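Local coordinates for protein probable N-acetyl-gamma-glutamyl-phosphate reductase, chloroplastic (Arabidopsis thaliana, PDB 1XYG) that probably catalyses the NADPH-dependent reduction of N-acetyl-gamma-glutamyl phosphate to its semialdehyde, a step of arginine biosynthesis in the chloroplast, at residues His39-Val44 / Leu344-Thr349. Numbering follows the deposited sequence.
Sequences HPHFQV and LGYPET
One face of the Tyr346 ring receives the edge of Phe42, whose CE1 lies 3.7 Å from Tyr346 CE1. With centroids 5.1 Å apart and planes at 79°, this is a T-shaped (edge-to-face) pair. In the plane of the tyrosine ring, the CB of Leu344 sits at the edge. The imidazole of His41 meets Tyr346 at a slant, planes 33° apart, its CG reaching 3.3 Å from Tyr346 CE2. The three rings thus form an aromatic cluster. Leu344 adds its CD1 methyl, 3.4 Å from Phe42 CZ, next to the CE1 corner that faces the tyrosine. His39 CE1 lies over one face of Phe42, toward its rim. The ring of His39 is tied by the amide of His41, whose N gives a hydrogen bond to His39 ND1 at 3.0 Å, close to the imidazole plane. In His41, CG lies beside the backbone N (chi1 -54°), anti to the carbonyl carbon, which brings imidazole CG and CD2 against the CD2-CE2 side of the Tyr346 ring. A serine replacing Tyr346 would probably open a gap beside both His41 and Phe42, leaving the phenylalanine edge without its aromatic face. The contact joins the start of strand 42-47, an outermost strand, within this chain, of the parallel Rossmann-type sheet, to the loop after helix 329-343, whose end is closed by a Schellman motif at Gly345; Phe42 also packs on Leu337 of that helix and Ile17 of strand 17-22.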
# COMPACT_ATOMS: atom_id res chain seq x y z
N HIS A 39 12.59 25.56 -11.89
CA HIS A 39 13.84 25.68 -12.61
C HIS A 39 13.96 27.17 -12.90
O HIS A 39 13.08 27.77 -13.51
CB HIS A 39 13.78 24.87 -13.90
CG HIS A 39 15.09 24.79 -14.63
ND1 HIS A 39 15.69 25.89 -15.21
CD2 HIS A 39 15.90 23.74 -14.90
CE1 HIS A 39 16.81 25.52 -15.80
NE2 HIS A 39 16.96 24.21 -15.62
N PRO A 40 15.05 27.80 -12.46
CA PRO A 40 15.26 29.23 -12.67
C PRO A 40 15.37 29.73 -14.11
O PRO A 40 15.11 30.91 -14.36
CB PRO A 40 16.53 29.51 -11.86
CG PRO A 40 17.28 28.24 -12.01
CD PRO A 40 16.21 27.20 -11.77
N HIS A 41 15.71 28.87 -15.06
CA HIS A 41 15.88 29.35 -16.43
C HIS A 41 15.02 28.74 -17.52
O HIS A 41 14.82 29.35 -18.57
CB HIS A 41 17.35 29.23 -16.82
CG HIS A 41 18.25 29.91 -15.84
ND1 HIS A 41 18.20 31.26 -15.61
CD2 HIS A 41 19.14 29.40 -14.96
CE1 HIS A 41 19.02 31.57 -14.62
NE2 HIS A 41 19.60 30.46 -14.21
N PHE A 42 14.51 27.53 -17.28
CA PHE A 42 13.68 26.89 -18.28
C PHE A 42 12.21 27.07 -17.95
O PHE A 42 11.79 26.97 -16.80
CB PHE A 42 14.00 25.39 -18.38
CG PHE A 42 15.41 25.08 -18.80
CD1 PHE A 42 16.25 26.09 -19.28
CD2 PHE A 42 15.91 23.78 -18.70
CE1 PHE A 42 17.57 25.80 -19.65
CE2 PHE A 42 17.22 23.48 -19.07
CZ PHE A 42 18.06 24.49 -19.54
N GLN A 43 11.42 27.35 -18.98
CA GLN A 43 9.99 27.55 -18.82
C GLN A 43 9.21 26.84 -19.91
O GLN A 43 9.51 26.97 -21.10
CB GLN A 43 9.64 29.03 -18.85
CG GLN A 43 8.14 29.28 -18.90
CD GLN A 43 7.78 30.74 -18.87
OE1 GLN A 43 8.27 31.54 -19.68
NE2 GLN A 43 6.90 31.12 -17.95
N VAL A 44 8.20 26.07 -19.51
CA VAL A 44 7.37 25.36 -20.48
C VAL A 44 6.42 26.33 -21.17
O VAL A 44 5.59 26.96 -20.52
CB VAL A 44 6.53 24.27 -19.79
CG1 VAL A 44 5.67 23.55 -20.83
CG2 VAL A 44 7.43 23.28 -19.07
N LEU A 344 22.46 22.98 -22.94
CA LEU A 344 22.19 24.41 -23.10
C LEU A 344 23.22 25.29 -22.39
O LEU A 344 23.08 26.51 -22.35
CB LEU A 344 20.79 24.75 -22.59
CG LEU A 344 19.65 24.21 -23.48
CD1 LEU A 344 18.27 24.56 -22.91
CD2 LEU A 344 19.82 24.82 -24.86
N GLY A 345 24.25 24.66 -21.82
CA GLY A 345 25.29 25.42 -21.16
C GLY A 345 24.99 25.85 -19.73
O GLY A 345 25.69 26.72 -19.20
N TYR A 346 23.98 25.27 -19.11
CA TYR A 346 23.66 25.62 -17.72
C TYR A 346 24.24 24.59 -16.76
O TYR A 346 24.60 23.48 -17.16
CB TYR A 346 22.14 25.69 -17.50
CG TYR A 346 21.42 26.82 -18.22
CD1 TYR A 346 21.18 26.77 -19.59
CD2 TYR A 346 21.03 27.97 -17.52
CE1 TYR A 346 20.56 27.83 -20.25
CE2 TYR A 346 20.41 29.04 -18.18
CZ TYR A 346 20.19 28.96 -19.54
OH TYR A 346 19.62 30.03 -20.21
N PRO A 347 24.34 24.95 -15.47
CA PRO A 347 24.89 24.01 -14.49
C PRO A 347 24.07 22.73 -14.49
O PRO A 347 22.84 22.77 -14.49
CB PRO A 347 24.79 24.78 -13.17
CG PRO A 347 24.87 26.22 -13.62
CD PRO A 347 23.99 26.23 -14.84
N GLU A 348 24.76 21.59 -14.49
CA GLU A 348 24.11 20.28 -14.53
C GLU A 348 23.02 20.03 -13.48
O GLU A 348 21.98 19.43 -13.79
CB GLU A 348 25.18 19.20 -14.43
CG GLU A 348 24.65 17.83 -14.65
CD GLU A 348 25.76 16.85 -14.89
OE1 GLU A 348 26.67 17.19 -15.68
OE2 GLU A 348 25.73 15.75 -14.30
N THR A 349 23.25 20.48 -12.25
CA THR A 349 22.29 20.26 -11.16
C THR A 349 21.16 21.28 -11.10
O THR A 349 20.30 21.21 -10.21
CB THR A 349 23.00 20.29 -9.80
OG1 THR A 349 23.51 21.61 -9.57
CG2 THR A 349 24.13 19.27 -9.75